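Local coordinates for protein metallo-beta-lactamase (Serratia marcescens, PDB 6K4X) that hydrolyses beta-lactam antibiotics with zinc ions in its active site, as expected of a subclass B3 metallo-beta-lactamase, at residues Val29-Pro34 with Gly138-Lys143; Lys166-Val171 with Ser207-Ile212. One frame throughout, in Å; residues are numbered along the deposited sequence. Where two conformers were deposited one is given.

The two contacts meet the same five-stranded sheet at different places in this metallo-beta-lactamase fold. In contact 1, Val29-Pro34, which carries strand 29-31 of the seven-stranded sheet, packs against Gly138-Lys143, which opens strand 140-146 of the five-stranded one; contact 2 is made within the latter, where Ser207-Ile212 adds one of its two edge strands, 210-213, beside strand 166-173. Their centres lie about 14 Å apart, yet they touch directly: Val29 CG2 packs on Ile212 CD1 at 3.9 Å. Contact 1 lies away from the zinc site. Contact 2 runs toward it, since the side chain of Ile212 is about 9 Å from that of the zinc ligand His215 and about 13 Å from a bound zinc ion.

Contact 1. Residues Val29-Pro34 with Gly138-Lys143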
ATOM      1  N   VAL A  29       0.096   6.438   4.165  1.00  6.08           N
ATOM      2  CA  VAL A  29      -0.281   7.738   3.668  1.00  6.53           C
ATOM      3  C   VAL A  29      -1.559   8.189   4.352  1.00  6.66           C
ATOM      4  O   VAL A  29      -2.528   7.429   4.446  1.00  6.91           O
ATOM      5  CB  VAL A  29      -0.434   7.724   2.139  1.00  7.83           C
ATOM      6  CG1 VAL A  29      -1.276   8.880   1.626  1.00  9.11           C
ATOM      7  CG2 VAL A  29       0.929   7.730   1.474  1.00  8.96           C
ATOM      8  N   LEU A  30      -1.591   9.465   4.738  1.00  6.28           N
ATOM      9  CA  LEU A  30      -2.815  10.092   5.163  1.00  7.25           C
ATOM     10  C   LEU A  30      -3.313  11.015   4.061  1.00  7.17           C
ATOM     11  O   LEU A  30      -2.584  11.916   3.629  1.00  7.68           O
ATOM     12  CB  LEU A  30      -2.576  10.879   6.443  1.00  7.25           C
ATOM     13  CG  LEU A  30      -3.853  11.377   7.111  1.00  8.83           C
ATOM     14  CD1 LEU A  30      -4.563  10.260   7.844  1.00  9.19           C
ATOM     15  CD2 LEU A  30      -3.570  12.527   8.041  1.00 11.64           C
ATOM     16  N   LEU A  31      -4.546  10.777   3.632  1.00  6.84           N
ATOM     17  CA  LEU A  31      -5.226  11.645   2.713  1.00  6.68           C
ATOM     18  C   LEU A  31      -6.219  12.460   3.533  1.00  6.15           C
ATOM     19  O   LEU A  31      -7.159  11.888   4.080  1.00  6.60           O
ATOM     20  CB  LEU A  31      -5.947  10.803   1.670  1.00  7.41           C
ATOM     21  CG  LEU A  31      -6.618  11.582   0.552  1.00  7.67           C
ATOM     22  CD1 LEU A  31      -5.619  12.362  -0.291  1.00  8.15           C
ATOM     23  CD2 LEU A  31      -7.433  10.660  -0.336  1.00  8.00           C
ATOM     24  N   SER A  32      -5.972  13.763   3.669  1.00  6.23           N
ATOM     25  CA  SER A  32      -6.661  14.564   4.674  1.00  6.42           C
ATOM     26  C   SER A  32      -7.793  15.392   4.061  1.00  6.81           C
ATOM     27  O   SER A  32      -7.762  15.770   2.888  1.00  7.11           O
ATOM     28  CB  SER A  32      -5.715  15.456   5.418  1.00  6.61           C
ATOM     29  OG  SER A  32      -5.024  16.310   4.525  1.00  7.12           O
ATOM     30  N   SER A  33      -8.783  15.716   4.903  1.00  6.51           N
ATOM     31  CA  SER A  33      -9.765  16.695   4.538  1.00  7.17           C
ATOM     32  C   SER A  33     -10.336  17.326   5.787  1.00  7.93           C
ATOM     33  O   SER A  33     -10.300  16.747   6.856  1.00  7.82           O
ATOM     34  CB  SER A  33     -10.881  16.112   3.701  1.00  8.21           C
ATOM     35  OG  SER A  33     -11.967  15.617   4.494  1.00  8.32           O
ATOM     36  N   PRO A  34     -10.971  18.506   5.673  1.00  8.97           N
ATOM     37  CA  PRO A  34     -11.667  19.098   6.812  1.00  9.19           C
ATOM     38  C   PRO A  34     -12.813  18.247   7.362  1.00  9.83           C
ATOM     39  O   PRO A  34     -13.288  18.539   8.468  1.00 11.27           O
ATOM     40  CB  PRO A  34     -12.173  20.449   6.284  1.00 11.20           C
ATOM     41  CG  PRO A  34     -11.259  20.753   5.118  1.00 12.14           C
ATOM     42  CD  PRO A  34     -10.970  19.394   4.500  1.00 11.33           C
ATOM     43  N   GLY A 138     -16.486  12.696   2.528  1.00  8.87           N
ATOM     44  CA  GLY A 138     -16.554  14.110   2.229  1.00  9.87           C
ATOM     45  C   GLY A 138     -16.079  14.356   0.802  1.00  8.93           C
ATOM     46  O   GLY A 138     -16.583  13.734  -0.134  1.00 10.24           O
ATOM     47  N   PRO A 139     -15.080  15.237   0.584  1.00  8.81           N
ATOM     48  CA  PRO A 139     -14.603  15.504  -0.758  1.00  9.11           C
ATOM     49  C   PRO A 139     -13.588  14.480  -1.287  1.00  8.96           C
ATOM     50  O   PRO A 139     -13.146  14.582  -2.425  1.00 11.07           O
ATOM     51  CB  PRO A 139     -13.903  16.861  -0.569  1.00 10.55           C
ATOM     52  CG  PRO A 139     -13.321  16.778   0.814  1.00 10.56           C
ATOM     53  CD  PRO A 139     -14.368  16.026   1.610  1.00  9.59           C
ATOM     54  N   LEU A 140     -13.199  13.505  -0.469  1.00  7.56           N
ATOM     55  CA  LEU A 140     -12.212  12.501  -0.850  1.00  7.08           C
ATOM     56  C   LEU A 140     -12.877  11.391  -1.652  1.00  7.78           C
ATOM     57  O   LEU A 140     -13.958  10.933  -1.315  1.00  7.80           O
ATOM     58  CB  LEU A 140     -11.551  11.929   0.397  1.00  7.38           C
ATOM     59  CG  LEU A 140     -10.911  12.944   1.333  1.00  7.27           C
ATOM     60  CD1 LEU A 140     -10.243  12.219   2.492  1.00  7.91           C
ATOM     61  CD2 LEU A 140      -9.929  13.840   0.596  1.00  7.64           C
ATOM     62  N   ALA A 141     -12.150  10.907  -2.667  1.00  7.49           N
ATOM     63  CA  ALA A 141     -12.623   9.824  -3.514  1.00  7.48           C
ATOM     64  C   ALA A 141     -11.434   8.950  -3.910  1.00  7.04           C
ATOM     65  O   ALA A 141     -10.597   9.370  -4.713  1.00  8.16           O
ATOM     66  CB  ALA A 141     -13.313  10.378  -4.736  1.00  8.85           C
ATOM     67  N   VAL A 142     -11.352   7.763  -3.340  1.00  6.66           N
ATOM     68  CA  VAL A 142     -10.248   6.846  -3.549  1.00  7.18           C
ATOM     69  C   VAL A 142     -10.776   5.613  -4.284  1.00  7.19           C
ATOM     70  O   VAL A 142     -11.760   5.003  -3.845  1.00  8.76           O
ATOM     71  CB  VAL A 142      -9.597   6.434  -2.223  1.00  7.33           C
ATOM     72  CG1 VAL A 142      -8.527   5.397  -2.473  1.00  7.95           C
ATOM     73  CG2 VAL A 142      -9.042   7.622  -1.471  1.00  7.84           C
ATOM     74  N   LYS A 143     -10.119   5.222  -5.375  0.50  6.58           N
ATOM     75  CA  LYS A 143     -10.557   4.063  -6.144  0.50  6.84           C
ATOM     76  C   LYS A 143      -9.688   2.853  -5.788  0.50  6.53           C
ATOM     77  O   LYS A 143      -8.469   2.975  -5.632  0.50  6.44           O
ATOM     78  CB  LYS A 143     -10.473   4.353  -7.642  0.50  7.61           C
ATOM     79  CG  LYS A 143     -10.849   3.190  -8.543  0.50  9.10           C
ATOM     80  CD  LYS A 143     -11.036   3.574  -9.990  0.50 10.97           C
ATOM     81  CE  LYS A 143     -12.158   4.563 -10.215  0.50 13.72           C
ATOM     82  NZ  LYS A 143     -12.239   4.945 -11.643  0.50 16.18           N
TER
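Ser33 OG, which touches the ring of Pro139 at its CD (3.8 Å), is held within its own turn by hydrogen bonds to Gly36 O and Gln35 N. The hydroxyl is thus satisfied locally, while the methylene beneath it packs on the other segment, Ser33 CB lying 4.0 Å from Leu140 CG. A small polar residue suits this place because its hydroxyl can bond within the turn and its small side chain leaves room for proline and leucine.

Beyond it the contact becomes apolar and joins the two sheets of the sandwich. Leu31 and Leu140 reach toward each other tip to tip, with Leu31 CG 4.0 Å from Leu140 CD2. Leu31 CG lies anti to the backbone N (chi1 -175°), and of its two methyls CD2 is the one that meets Val142 CG2, at 3.6 Å, again tip to tip. The branched ends of Leu140 reach backbone oxygens as well: CD1 comes to 3.5 Å from Leu31 O, and CD2 to 3.7 Å from Ser32 O. The latter oxygen accepts a hydrogen bond from Asn17 ND2. Trp159 also touches Leu31, while Ile38 packs on Leu140 and Val142. The Leu31, Leu140 and Val142 part is buried and apolar, so its cohesion should come from dispersion and the exclusion of water, with the hydroxyl of Ser33 satisfied by Gly36 and Gln35 of its own turn.

Contact 2. Residues Lys166-Val171 with Ser207-Ile212; sequences KCKDVV and SCDIAI
Asp169 and Asp209 set their carboxylates nearly parallel, the planes 16° apart, at the start of the parallel strand pair in a beta-alpha-beta unit formed by strand 166-173, helix 190-205 and strand 210-213. Asp209 CG stands beside its own backbone N (chi1 -64°), and OD2 turns its anti lone pair to Asp169 N, making a 2.8 Å bond that is almost straight at 175°. An acidic side chain suits the spot because it supplies an acceptor just before the regular ladder begins. The two OD2 atoms are 3.9 Å apart, a like-charge approach that is probably eased by water 1, which donates to Asp169 OD2 at 2.9 Å and, weakly, to Asp209 OD2.

Lys168 crosses the Asp209 side chain at about a right angle, its CD resting 4.0 Å from Asp209 CB. Its ammonium group is not in contact with the carboxylate, so here the long chain works mainly as an aliphatic cover, although the opposite charge may still favour the acid.

Further along, the ladder is regular: Asp169 O accepts Ile210 N, Ile210 O accepts Val171 N, and Val171 O accepts Ile212 N at 2.8 Å. Asp169 O also takes a weak bond from Asp209 N. Beta-branched residues fit these extended strands. Val170 and Ile210 project from one face, where Ile14 of strand 12-15 covers Ile210; Val171 and small Ala211 project from the other, against Cys242 of helix 241-260, which is disulfide-bonded to Cys208. Val171 CG2 packs on that bridge, 3.9 Å from Cys208 CB. On the Val170 face the side chains of Ile212 and Val170 meet at a slant, Ile212 CD1 lying 3.8 Å from Val170 CG1.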
ATOM      1  N   LYS A 166      -4.277  22.863  -9.337  1.00  7.66           N
ATOM      2  CA  LYS A 166      -3.330  22.075 -10.123  1.00  7.53           C
ATOM      3  C   LYS A 166      -3.272  20.668  -9.520  1.00  7.50           C
ATOM      4  O   LYS A 166      -2.853  20.502  -8.359  1.00  7.65           O
ATOM      5  CB  LYS A 166      -1.945  22.727 -10.097  1.00  8.19           C
ATOM      6  CG  LYS A 166      -0.899  22.055 -10.970  1.00 10.87           C
ATOM      7  CD  LYS A 166      -1.237  21.996 -12.451  1.00 12.49           C
ATOM      8  CE  LYS A 166      -0.043  21.584 -13.290  1.00 15.26           C
ATOM      9  NZ  LYS A 166       0.885  22.717 -13.514  1.00 17.94           N
ATOM     10  N   CYS A 167      -3.773  19.679 -10.247  1.00  7.33           N
ATOM     11  CA  CYS A 167      -4.067  18.373  -9.679  1.00  7.94           C
ATOM     12  C   CYS A 167      -3.121  17.311 -10.231  1.00  7.56           C
ATOM     13  O   CYS A 167      -2.661  17.399 -11.388  1.00  9.51           O
ATOM     14  CB  CYS A 167      -5.496  17.977 -10.004  1.00  8.92           C
ATOM     15  SG  CYS A 167      -6.705  19.124  -9.307  1.00 11.21           S
ATOM     16  N   LYS A 168      -2.905  16.247  -9.441  1.00  7.10           N
ATOM     17  CA  LYS A 168      -2.080  15.137  -9.819  1.00  7.81           C
ATOM     18  C   LYS A 168      -2.778  13.847  -9.413  1.00  6.63           C
ATOM     19  O   LYS A 168      -3.417  13.763  -8.368  1.00  7.42           O
ATOM     20  CB  LYS A 168      -0.730  15.180  -9.102  1.00  9.09           C
ATOM     21  CG  LYS A 168       0.126  16.395  -9.372  1.00 11.42           C
ATOM     22  CD  LYS A 168       0.694  16.424 -10.743  1.00 12.26           C
ATOM     23  CE  LYS A 168       1.559  17.655 -10.946  1.00 14.97           C
ATOM     24  NZ  LYS A 168       1.840  17.905 -12.372  1.00 18.51           N
ATOM     25  N   ASP A 169      -2.578  12.823 -10.236  1.00  6.96           N
ATOM     26  CA  ASP A 169      -3.049  11.495  -9.942  1.00  7.40           C
ATOM     27  C   ASP A 169      -2.020  10.776  -9.078  1.00  6.98           C
ATOM     28  O   ASP A 169      -0.853  10.618  -9.487  1.00  8.60           O
ATOM     29  CB  ASP A 169      -3.282  10.715 -11.232  1.00 10.40           C
ATOM     30  CG  ASP A 169      -4.409  11.319 -12.034  1.00 14.70           C
ATOM     31  OD1 ASP A 169      -5.345  11.907 -11.426  1.00 20.39           O
ATOM     32  OD2 ASP A 169      -4.300  11.296 -13.269  1.00 20.77           O
ATOM     33  N   VAL A 170      -2.464  10.354  -7.903  1.00  6.70           N
ATOM     34  CA  VAL A 170      -1.626   9.680  -6.923  1.00  6.59           C
ATOM     35  C   VAL A 170      -2.016   8.210  -6.863  1.00  6.45           C
ATOM     36  O   VAL A 170      -3.194   7.866  -6.879  1.00  7.34           O
ATOM     37  CB  VAL A 170      -1.790  10.327  -5.543  1.00  6.97           C
ATOM     38  CG1 VAL A 170      -0.855   9.700  -4.529  1.00  7.68           C
ATOM     39  CG2 VAL A 170      -1.594  11.829  -5.607  1.00  8.05           C
ATOM     40  N   VAL A 171      -1.010   7.343  -6.818  1.00  5.97           N
ATOM     41  CA  VAL A 171      -1.184   5.896  -6.763  1.00  6.56           C
ATOM     42  C   VAL A 171      -0.417   5.371  -5.555  1.00  6.02           C
ATOM     43  O   VAL A 171       0.787   5.608  -5.461  1.00  7.63           O
ATOM     44  CB  VAL A 171      -0.677   5.226  -8.051  1.00  6.76           C
ATOM     45  CG1 VAL A 171      -0.813   3.717  -7.955  1.00  7.15           C
ATOM     46  CG2 VAL A 171      -1.366   5.779  -9.292  1.00  7.47           C
ATOM     47  N   SER A 207      -3.391   5.846 -14.684  1.00  9.47           N
ATOM     48  CA  SER A 207      -3.049   7.265 -14.599  0.50 10.36           C
ATOM     49  C   SER A 207      -2.204   7.475 -13.337  1.00  9.03           C
ATOM     50  O   SER A 207      -2.666   7.196 -12.245  1.00 11.13           O
ATOM     51  CB  SER A 207      -4.305   8.111 -14.566  0.50 10.96           C
ATOM     52  OG  SER A 207      -5.115   7.886 -15.712  0.50 13.89           O
ATOM     53  N   CYS A 208      -0.966   7.955 -13.475  1.00 10.08           N
ATOM     54  CA  CYS A 208       0.004   7.806 -12.383  1.00  9.60           C
ATOM     55  C   CYS A 208       1.052   8.919 -12.349  1.00 10.93           C
ATOM     56  O   CYS A 208       2.227   8.644 -12.663  1.00 15.02           O
ATOM     57  CB  CYS A 208       0.723   6.471 -12.570  1.00 11.00           C
ATOM     58  SG  CYS A 208       1.997   6.047 -11.348  1.00 11.60           S
ATOM     59  N   ASP A 209       0.713  10.101 -11.838  1.00  8.38           N
ATOM     60  CA  ASP A 209       1.671  11.182 -11.735  1.00  8.36           C
ATOM     61  C   ASP A 209       2.627  10.962 -10.563  1.00  7.48           C
ATOM     62  O   ASP A 209       3.819  11.264 -10.701  1.00  8.61           O
ATOM     63  CB  ASP A 209       0.984  12.530 -11.561  1.00  8.82           C
ATOM     64  CG  ASP A 209       0.142  12.910 -12.757  1.00  9.80           C
ATOM     65  OD1 ASP A 209       0.701  12.891 -13.885  1.00 14.61           O
ATOM     66  OD2 ASP A 209      -1.032  13.215 -12.578  1.00  9.95           O
ATOM     67  N   ILE A 210       2.104  10.532  -9.420  1.00  7.47           N
ATOM     68  CA  ILE A 210       2.899  10.334  -8.201  1.00  7.13           C
ATOM     69  C   ILE A 210       2.610   8.926  -7.716  1.00  7.03           C
ATOM     70  O   ILE A 210       1.468   8.647  -7.324  1.00  8.08           O
ATOM     71  CB  ILE A 210       2.532  11.355  -7.115  1.00  7.14           C
ATOM     72  CG1 ILE A 210       2.833  12.777  -7.590  1.00  7.28           C
ATOM     73  CG2 ILE A 210       3.225  11.010  -5.795  1.00  7.73           C
ATOM     74  CD1 ILE A 210       2.241  13.852  -6.690  1.00  7.85           C
ATOM     75  N   ALA A 211       3.621   8.059  -7.732  1.00  6.99           N
ATOM     76  CA  ALA A 211       3.473   6.711  -7.183  1.00  7.18           C
ATOM     77  C   ALA A 211       4.170   6.642  -5.836  1.00  6.78           C
ATOM     78  O   ALA A 211       5.327   7.060  -5.700  1.00  7.37           O
ATOM     79  CB  ALA A 211       4.006   5.670  -8.135  1.00  7.59           C
ATOM     80  N   ILE A 212       3.452   6.116  -4.850  1.00  6.82           N
ATOM     81  CA  ILE A 212       3.969   5.826  -3.542  1.00  6.77           C
ATOM     82  C   ILE A 212       3.886   4.316  -3.388  1.00  5.99           C
ATOM     83  O   ILE A 212       2.790   3.765  -3.322  1.00  6.57           O
ATOM     84  CB  ILE A 212       3.175   6.547  -2.442  1.00  7.72           C
ATOM     85  CG1 ILE A 212       3.217   8.061  -2.655  1.00  9.30           C
ATOM     86  CG2 ILE A 212       3.693   6.155  -1.077  1.00  8.23           C
ATOM     87  CD1 ILE A 212       2.018   8.820  -2.145  1.00 10.18           C
TER
HETATM   88  O   HOH W   1      -1.975  11.568 -14.941  1.00 26.59           O